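2-C-methyl-D-erythritol 2,4-cyclodiphosphate synthase (Thermus thermophilus, PDB 1IV3) converts 4-diphosphocytidyl-2-C-methyl-D-erythritol 2-phosphate into 2-C-methyl-D-erythritol 2,4-cyclodiphosphate with release of CMP, a metal-dependent step of non-mevalonate isoprenoid synthesis. Local coordinates at residues Cys21-Pro26 with Arg109-Asp114; Ile25-Gly30 with Asp101-Gly106; Leu92-Val97 with Met120-Asp125. The protein carries 3 engineered substitutions. All blocks are in the same frame, centred on the assembly; numbering follows the deposited sequence.

In the fold
The three contacts illustrate how chemistry follows place in one fold. All three draw on the connection between strands 91-99 and 127-132: contact 2 on its first loop, contact 1 on the helix, contact 3 on the turn after it. Contacts 1 and 3 are buried and largely apolar; contact 1 rests a small hairpin on the start of helix 109-120, whereas contact 3 presses the residues following that helix against strand 91-99. Contact 2, only partly buried, shares Ile-25 and Pro-26 with contact 1 but meets the substrate-binding loop, where proline rings and an arginine replace leucines as the main partners. A probable hydrogen bond between Asp-114 and Gln-124 joins contacts 1 and 3, while contacts 1 and 2 touch through Leu-112 and Leu-105.

Contact 1 of 3, residues Cys21-Pro26 with Arg109-Asp114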
loop_
_atom_site.group_PDB
_atom_site.type_symbol
_atom_site.label_atom_id
_atom_site.label_comp_id
_atom_site.label_asym_id
_atom_site.label_seq_id
_atom_site.Cartn_x
_atom_site.Cartn_y
_atom_site.Cartn_z
ATOM N N CYS A 21 -11.591 12.724 4.958
ATOM C CA CYS A 21 -12.830 12.092 4.528
ATOM C C CYS A 21 -13.956 13.089 4.294
ATOM O O CYS A 21 -15.129 12.725 4.376
ATOM C CB CYS A 21 -13.297 11.066 5.580
ATOM S SG CYS A 21 -12.153 9.670 5.767
ATOM N N GLY A 22 -13.607 14.330 3.999
ATOM C CA GLY A 22 -14.565 15.365 3.656
ATOM C C GLY A 22 -14.998 16.152 4.871
ATOM O O GLY A 22 -15.749 17.117 4.693
ATOM N N LEU A 23 -14.549 15.778 6.069
ATOM C CA LEU A 23 -14.961 16.503 7.268
ATOM C C LEU A 23 -13.863 17.320 7.935
ATOM O O LEU A 23 -12.671 16.969 7.898
ATOM C CB LEU A 23 -15.406 15.493 8.326
ATOM C CG LEU A 23 -16.426 14.443 7.905
ATOM C CD1 LEU A 23 -16.769 13.576 9.114
ATOM C CD2 LEU A 23 -17.657 15.105 7.294
ATOM N N LEU A 24 -14.291 18.390 8.606
ATOM C CA LEU A 24 -13.420 19.115 9.524
ATOM C C LEU A 24 -13.144 18.309 10.790
ATOM O O LEU A 24 -14.043 17.916 11.517
ATOM C CB LEU A 24 -14.055 20.466 9.883
ATOM C CG LEU A 24 -13.113 21.666 10.021
ATOM C CD1 LEU A 24 -13.747 22.734 10.907
ATOM C CD2 LEU A 24 -11.750 21.284 10.556
ATOM N N ILE A 25 -11.884 18.039 11.105
ATOM C CA ILE A 25 -11.595 17.312 12.331
ATOM C C ILE A 25 -10.856 18.174 13.353
ATOM O O ILE A 25 -9.741 18.652 13.096
ATOM C CB ILE A 25 -10.749 16.071 12.018
ATOM C CG1 ILE A 25 -11.444 15.163 10.996
ATOM C CG2 ILE A 25 -10.411 15.318 13.290
ATOM C CD1 ILE A 25 -12.805 14.734 11.529
ATOM N N PRO A 26 -11.473 18.333 14.524
ATOM C CA PRO A 26 -10.857 19.156 15.583
ATOM C C PRO A 26 -9.459 18.621 15.878
ATOM O O PRO A 26 -9.321 17.425 16.111
ATOM C CB PRO A 26 -11.803 18.970 16.764
ATOM C CG PRO A 26 -13.123 18.641 16.117
ATOM C CD PRO A 26 -12.744 17.743 14.971
ATOM N N ARG A 109 -14.811 8.063 14.207
ATOM C CA ARG A 109 -14.948 6.936 13.297
ATOM C C ARG A 109 -16.309 6.918 12.630
ATOM O O ARG A 109 -16.444 6.781 11.414
ATOM C CB ARG A 109 -14.734 5.616 14.074
ATOM C CG ARG A 109 -14.652 4.399 13.189
ATOM C CD ARG A 109 -14.355 3.117 13.943
ATOM N NE ARG A 109 -13.132 3.150 14.736
ATOM C CZ ARG A 109 -11.940 2.793 14.259
ATOM N NH1 ARG A 109 -11.892 2.391 12.993
ATOM N NH2 ARG A 109 -10.837 2.830 14.998
ATOM N N LYS A 110 -17.362 7.064 13.444
ATOM C CA LYS A 110 -18.696 6.975 12.848
ATOM C C LYS A 110 -18.900 8.066 11.796
ATOM O O LYS A 110 -19.350 7.783 10.678
ATOM C CB LYS A 110 -19.780 7.081 13.923
ATOM C CG LYS A 110 -21.164 6.885 13.327
ATOM C CD LYS A 110 -22.277 7.009 14.364
ATOM C CE LYS A 110 -23.573 7.413 13.659
ATOM N NZ LYS A 110 -23.909 6.479 12.547
ATOM N N ALA A 111 -18.565 9.297 12.179
ATOM C CA ALA A 111 -18.750 10.408 11.248
ATOM C C ALA A 111 -17.922 10.212 9.980
ATOM O O ALA A 111 -18.388 10.455 8.874
ATOM C CB ALA A 111 -18.355 11.714 11.916
ATOM N N LEU A 112 -16.666 9.799 10.110
ATOM C CA LEU A 112 -15.794 9.617 8.941
ATOM C C LEU A 112 -16.327 8.549 7.999
ATOM O O LEU A 112 -16.458 8.709 6.776
ATOM C CB LEU A 112 -14.398 9.237 9.427
ATOM C CG LEU A 112 -13.656 10.385 10.121
ATOM C CD1 LEU A 112 -12.438 9.935 10.923
ATOM C CD2 LEU A 112 -13.276 11.380 9.031
ATOM N N VAL A 113 -16.668 7.402 8.599
ATOM C CA VAL A 113 -17.235 6.332 7.769
ATOM C C VAL A 113 -18.557 6.743 7.138
ATOM O O VAL A 113 -18.843 6.459 5.972
ATOM C CB VAL A 113 -17.426 5.047 8.583
ATOM C CG1 VAL A 113 -18.169 3.996 7.777
ATOM C CG2 VAL A 113 -16.037 4.574 9.020
ATOM N N ASP A 114 -19.398 7.427 7.904
ATOM C CA ASP A 114 -20.672 7.867 7.339
ATOM C C ASP A 114 -20.430 8.786 6.145
ATOM O O ASP A 114 -21.145 8.751 5.175
ATOM C CB ASP A 114 -21.477 8.646 8.371
ATOM C CG ASP A 114 -22.156 7.764 9.405
ATOM O OD1 ASP A 114 -22.127 6.527 9.270
ATOM O OD2 ASP A 114 -22.725 8.378 10.333
#
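Cys-21 O accepts a hydrogen bond from Ser-115 OG of helix 109-120, so a polar tether accompanies the apolar packing of Cys-21 on Leu-112. The cysteine backbone N is hydrogen-bonded to Asp-38, whose other carboxylate oxygen takes the N-H of Gly-22. Within the helix, Lys-110 NZ forms a salt bridge with Asp-114 OD2 at 3.1 Å, on the oxygen's syn lone pair.

Leu-112 carries most of the packing, and one methyl does the touching. Leu-112 CG lies anti to the carbonyl carbon (chi1 -70°); from it CD2 extends among Cys-21, Leu-23 and Ile-25. Cys-21 CB lies 3.5 Å from Leu-112 CD2, a tight carbon pair, and the cysteine sulphur also touches this methyl. Leu-23 CD1 approaches Leu-112 CD2 to 4.1 Å, and Ile-25 CD1 lies 4.2 Å from the same CD2. Leu-23 also reaches over the neighbouring helical residue: its CD1 meets Ala-111 O at 3.5 Å and Ala-111 CB at 3.7 Å. Leu-23 thus touches both side chain and main chain of the helix, while Leu-112 also packs on Leu-129 and Phe-131 of strand 127-132.

The axes of strand 23-25 and helix 109-114 run nearly antiparallel, at 157°. Cys-21 and Gly-22 have the backbone angles of a type I' turn, with Gly-22 at i+2, where its backbone angles call for glycine. This is a tight beta hairpin, strands 18-20 and 23-25, laid against the helix of a beta-alpha-beta crossover.

Contact 2 of 3, residues Ile25-Gly30 with Asp101-Gly106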
loop_
_atom_site.group_PDB
_atom_site.type_symbol
_atom_site.label_atom_id
_atom_site.label_comp_id
_atom_site.label_asym_id
_atom_site.label_seq_id
_atom_site.Cartn_x
_atom_site.Cartn_y
_atom_site.Cartn_z
ATOM N N ILE A 25 -11.884 18.039 11.105
ATOM C CA ILE A 25 -11.595 17.312 12.331
ATOM C C ILE A 25 -10.856 18.174 13.353
ATOM O O ILE A 25 -9.741 18.652 13.096
ATOM C CB ILE A 25 -10.749 16.071 12.018
ATOM C CG1 ILE A 25 -11.444 15.163 10.996
ATOM C CG2 ILE A 25 -10.411 15.318 13.290
ATOM C CD1 ILE A 25 -12.805 14.734 11.529
ATOM N N PRO A 26 -11.473 18.333 14.524
ATOM C CA PRO A 26 -10.857 19.156 15.583
ATOM C C PRO A 26 -9.459 18.621 15.878
ATOM O O PRO A 26 -9.321 17.425 16.111
ATOM C CB PRO A 26 -11.803 18.970 16.764
ATOM C CG PRO A 26 -13.123 18.641 16.117
ATOM C CD PRO A 26 -12.744 17.743 14.971
ATOM N N SER A 27 -8.455 19.503 15.817
ATOM C CA SER A 27 -7.068 19.090 15.832
ATOM C C SER A 27 -6.100 20.235 16.104
ATOM O O SER A 27 -6.362 21.356 15.678
ATOM C CB SER A 27 -6.722 18.460 14.474
ATOM O OG SER A 27 -5.361 18.038 14.420
ATOM N N PRO A 28 -4.999 19.940 16.780
ATOM C CA PRO A 28 -3.926 20.921 16.983
ATOM C C PRO A 28 -3.099 21.116 15.719
ATOM O O PRO A 28 -2.269 22.021 15.684
ATOM C CB PRO A 28 -3.049 20.272 18.059
ATOM C CG PRO A 28 -3.254 18.801 17.862
ATOM C CD PRO A 28 -4.694 18.647 17.430
ATOM N N VAL A 29 -3.284 20.285 14.692
ATOM C CA VAL A 29 -2.437 20.279 13.504
ATOM C C VAL A 29 -3.261 19.996 12.256
ATOM O O VAL A 29 -4.261 19.276 12.285
ATOM C CB VAL A 29 -1.302 19.240 13.586
ATOM C CG1 VAL A 29 -0.378 19.536 14.758
ATOM C CG2 VAL A 29 -1.843 17.818 13.699
ATOM N N GLY A 30 -2.876 20.566 11.126
ATOM C CA GLY A 30 -3.683 20.396 9.916
ATOM C C GLY A 30 -2.773 20.437 8.714
ATOM O O GLY A 30 -1.573 20.711 8.803
ATOM N N ASP A 101 0.060 10.683 13.740
ATOM C CA ASP A 101 0.318 10.497 15.171
ATOM C C ASP A 101 -0.668 11.266 16.031
ATOM O O ASP A 101 -0.916 10.883 17.179
ATOM C CB ASP A 101 1.776 10.880 15.479
ATOM C CG ASP A 101 2.748 9.960 14.768
ATOM O OD1 ASP A 101 2.356 9.231 13.832
ATOM O OD2 ASP A 101 3.940 9.920 15.149
ATOM N N ARG A 102 -1.265 12.337 15.521
ATOM C CA ARG A 102 -2.298 13.062 16.263
ATOM C C ARG A 102 -3.121 13.833 15.243
ATOM O O ARG A 102 -2.513 14.123 14.196
ATOM C CB ARG A 102 -1.671 13.989 17.295
ATOM C CG ARG A 102 -0.509 14.788 16.745
ATOM C CD ARG A 102 0.120 15.740 17.763
ATOM N NE ARG A 102 0.976 16.694 17.050
ATOM C CZ ARG A 102 1.186 17.958 17.371
ATOM N NH1 ARG A 102 0.592 18.481 18.436
ATOM N NH2 ARG A 102 1.994 18.706 16.624
ATOM N N PRO A 103 -4.383 14.126 15.483
ATOM C CA PRO A 103 -5.155 13.768 16.669
ATOM C C PRO A 103 -5.670 12.333 16.590
ATOM O O PRO A 103 -5.585 11.707 15.531
ATOM C CB PRO A 103 -6.365 14.711 16.594
ATOM C CG PRO A 103 -6.600 14.828 15.122
ATOM C CD PRO A 103 -5.233 14.864 14.506
ATOM N N LYS A 104 -6.202 11.802 17.686
ATOM C CA LYS A 104 -6.861 10.504 17.644
ATOM C C LYS A 104 -8.082 10.548 16.726
ATOM O O LYS A 104 -8.900 11.475 16.841
ATOM C CB LYS A 104 -7.298 10.080 19.057
ATOM C CG LYS A 104 -6.089 9.853 19.968
ATOM C CD LYS A 104 -6.512 9.363 21.342
ATOM C CE LYS A 104 -5.770 8.087 21.727
ATOM N NZ LYS A 104 -4.491 8.398 22.437
ATOM N N LEU A 105 -8.200 9.558 15.849
ATOM C CA LEU A 105 -9.348 9.545 14.929
ATOM C C LEU A 105 -10.495 8.694 15.435
ATOM O O LEU A 105 -11.639 8.834 14.983
ATOM C CB LEU A 105 -8.864 9.124 13.531
ATOM C CG LEU A 105 -7.913 10.103 12.818
ATOM C CD1 LEU A 105 -7.654 9.668 11.382
ATOM C CD2 LEU A 105 -8.464 11.530 12.820
ATOM N N GLY A 106 -10.195 7.815 16.402
ATOM C CA GLY A 106 -11.214 6.964 16.999
ATOM C C GLY A 106 -12.553 7.605 17.299
ATOM O O GLY A 106 -13.603 7.089 16.850
#
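Ile-25, Ser-27, Pro-28 and Val-29 line one side of a cis-proline loop, residues 101-106, that belongs to the binding site for the substrate 4-CDP-2-C-methyl-D-erythritol 2-phosphate. The loop follows strand 91-99, and the facing segment leads from hairpin strand 23-25 into strand 29-31, an outermost strand of the main sheet within this chain.

Apolar packing centres on Pro-103, which has the cis peptide bond before it. Ile-25 CG2 lies 4.3 Å from Pro-103 CG and equally near Leu-105 CD2, so this one methyl serves two residues of the loop. Elsewhere on the ring, Pro-28 CD approaches Pro-103 CB.

Polar groups take part without bonding across the interface. The carbonyl oxygen of Pro-26 lies 3.9 Å from Pro-103 CG. Ser-27 OG, anti to its backbone N (chi1 180°), comes within 3.2 Å of Pro-103 CD. The hydroxyl proton goes to its own segment: Ser-27 OG donates to Val-29 O over 2.7 Å, in the carbonyl plane and on a lone pair. The hydroxyl therefore braces the turn into strand 29-31 while meeting the proline ring beside it.

Charge enters with Arg-102. Its chain is extended from CG to NE and runs past Val-29 at about a right angle, with NH2 salt-bridged to Glu-14, which probably steadies the guanidinium. Pro-28 CG lies 3.9 Å from Arg-102 NH1, approaching obliquely. Over one guanidinium face stands Val-29 CG1, 3.1 Å above the plane and displaced toward the rim, close to NH2.

Contact 3 of 3, residues Leu92-Val97 with Met120-Asp125; sequences LQASLV and MRLPQD. Engineered in segment 120-125: Met-120 (natural residue Leu).
Leu-122 and Met-120 make a buried apolar contact with strand 91-99, where the chain leaves helix 109-120 and turns toward strand 127-132. The return is made at Arg-121, the first residue past the helix to leave helical backbone angles, with positive phi.

Leu-122 packs chiefly against main chain. Its CG lies anti to the carbonyl carbon (chi1 -75°). The two methyls divide the strand backbone between them: CD2 lies 3.5 Å from Leu-92 O, while CD1 is 3.9 Å from Gln-93 CA and meets the neighbouring Ala-94 N. This is the place where Leu-92 and Gln-93 both face Leu-149 in a classic beta bulge, so the leucine lies against an irregular piece of strand.

Met-120, an engineered residue, adds a side-chain contact. Its chain bends at chi3 (-49°), which places CE 3.8 Å from Ala-94 CB; the sulphur SD lies 4.0 Å from the same CB. The small alanine is thus touched by the methionine's thioether end.

Around Met-120 and Ala-94, Leu-44 of helix 39-50 touches both, and Ile-127 touches Met-120 from strand 127-132. Asp-125 forms a salt bridge with Arg-2 of a second subunit. The contact closes the far end of a beta-alpha-beta crossover, with helix 109-120 before it, parallel strand 127-132 after it, and strand 141-150 along the other edge of strand 91-99.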
loop_
_atom_site.group_PDB
_atom_site.type_symbol
_atom_site.label_atom_id
_atom_site.label_comp_id
_atom_site.label_asym_id
_atom_site.label_seq_id
_atom_site.Cartn_x
_atom_site.Cartn_y
_atom_site.Cartn_z
ATOM N N LEU A 92 -17.757 -0.802 -6.030
ATOM C CA LEU A 92 -18.208 -1.828 -5.103
ATOM C C LEU A 92 -17.672 -1.667 -3.692
ATOM O O LEU A 92 -18.352 -1.948 -2.713
ATOM C CB LEU A 92 -17.800 -3.240 -5.580
ATOM C CG LEU A 92 -18.229 -4.355 -4.618
ATOM C CD1 LEU A 92 -19.735 -4.426 -4.428
ATOM C CD2 LEU A 92 -17.722 -5.705 -5.113
ATOM N N GLN A 93 -16.400 -1.235 -3.586
ATOM C CA GLN A 93 -15.803 -1.224 -2.252
ATOM C C GLN A 93 -14.648 -0.248 -2.149
ATOM O O GLN A 93 -13.953 -0.096 -3.177
ATOM C CB GLN A 93 -15.269 -2.638 -1.924
ATOM C CG GLN A 93 -14.851 -2.758 -0.457
ATOM C CD GLN A 93 -14.819 -4.189 0.066
ATOM O OE1 GLN A 93 -14.849 -4.424 1.288
ATOM N NE2 GLN A 93 -14.726 -5.112 -0.883
ATOM N N ALA A 94 -14.433 0.357 -0.980
ATOM C CA ALA A 94 -13.208 1.143 -0.783
ATOM C C ALA A 94 -12.605 0.750 0.563
ATOM O O ALA A 94 -13.331 0.674 1.547
ATOM C CB ALA A 94 -13.466 2.647 -0.860
ATOM N N SER A 95 -11.292 0.507 0.589
ATOM C CA SER A 95 -10.620 0.104 1.813
ATOM C C SER A 95 -9.394 0.984 1.959
ATOM O O SER A 95 -8.578 0.988 1.034
ATOM C CB SER A 95 -10.212 -1.373 1.746
ATOM O OG SER A 95 -9.593 -1.740 2.977
ATOM N N LEU A 96 -9.291 1.727 3.063
ATOM C CA LEU A 96 -8.125 2.610 3.144
ATOM C C LEU A 96 -7.614 2.748 4.568
ATOM O O LEU A 96 -8.362 2.512 5.511
ATOM C CB LEU A 96 -8.461 4.000 2.614
ATOM C CG LEU A 96 -9.445 4.807 3.461
ATOM C CD1 LEU A 96 -9.385 6.289 3.110
ATOM C CD2 LEU A 96 -10.868 4.304 3.245
ATOM N N VAL A 97 -6.343 3.148 4.631
ATOM C CA VAL A 97 -5.694 3.362 5.915
ATOM C C VAL A 97 -5.244 4.818 6.010
ATOM O O VAL A 97 -4.603 5.331 5.094
ATOM C CB VAL A 97 -4.441 2.490 6.076
ATOM C CG1 VAL A 97 -3.807 2.641 7.441
ATOM C CG2 VAL A 97 -4.804 1.020 5.827
ATOM N N MET A 120 -19.503 8.208 -1.545
ATOM C CA MET A 120 -19.199 7.204 -2.558
ATOM C C MET A 120 -20.418 6.338 -2.826
ATOM O O MET A 120 -20.383 5.444 -3.667
ATOM C CB MET A 120 -17.971 6.387 -2.102
ATOM C CG MET A 120 -16.643 6.989 -2.542
ATOM S SD MET A 120 -15.156 6.082 -2.013
ATOM C CE MET A 120 -15.462 5.865 -0.352
ATOM N N ARG A 121 -21.498 6.627 -2.099
ATOM C CA ARG A 121 -22.750 5.899 -2.218
ATOM C C ARG A 121 -22.513 4.404 -2.039
ATOM O O ARG A 121 -22.972 3.567 -2.828
ATOM C CB ARG A 121 -23.405 6.173 -3.578
ATOM C CG ARG A 121 -23.727 7.662 -3.779
ATOM C CD ARG A 121 -24.668 7.763 -4.994
ATOM N NE ARG A 121 -23.889 7.650 -6.226
ATOM C CZ ARG A 121 -23.552 6.525 -6.845
ATOM N NH1 ARG A 121 -23.899 5.333 -6.376
ATOM N NH2 ARG A 121 -22.840 6.570 -7.967
ATOM N N LEU A 122 -21.777 4.070 -0.972
ATOM C CA LEU A 122 -21.547 2.650 -0.725
ATOM C C LEU A 122 -22.122 2.282 0.633
ATOM O O LEU A 122 -22.136 3.122 1.535
ATOM C CB LEU A 122 -20.048 2.346 -0.731
ATOM C CG LEU A 122 -19.299 2.290 -2.055
ATOM C CD1 LEU A 122 -17.808 2.054 -1.774
ATOM C CD2 LEU A 122 -19.862 1.217 -2.971
ATOM N N PRO A 123 -22.563 1.047 0.820
ATOM C CA PRO A 123 -23.076 0.670 2.140
ATOM C C PRO A 123 -21.939 0.689 3.147
ATOM O O PRO A 123 -20.789 0.586 2.732
ATOM C CB PRO A 123 -23.572 -0.762 1.920
ATOM C CG PRO A 123 -22.784 -1.252 0.747
ATOM C CD PRO A 123 -22.605 -0.048 -0.150
ATOM N N GLN A 124 -22.241 0.786 4.435
ATOM C CA GLN A 124 -21.199 0.909 5.451
ATOM C C GLN A 124 -20.269 -0.292 5.506
ATOM O O GLN A 124 -19.077 -0.115 5.807
ATOM C CB GLN A 124 -21.849 1.174 6.828
ATOM C CG GLN A 124 -22.728 2.411 6.812
ATOM C CD GLN A 124 -22.313 3.540 7.727
ATOM O OE1 GLN A 124 -21.615 3.338 8.712
ATOM N NE2 GLN A 124 -22.752 4.761 7.433
ATOM N N ASP A 125 -20.752 -1.493 5.197
ATOM C CA ASP A 125 -19.849 -2.652 5.270
ATOM C C ASP A 125 -18.892 -2.755 4.087
ATOM O O ASP A 125 -17.987 -3.591 3.997
ATOM C CB ASP A 125 -20.719 -3.917 5.365
ATOM C CG ASP A 125 -21.446 -4.103 4.039
ATOM O OD1 ASP A 125 -20.960 -4.861 3.178
ATOM O OD2 ASP A 125 -22.492 -3.442 3.880
#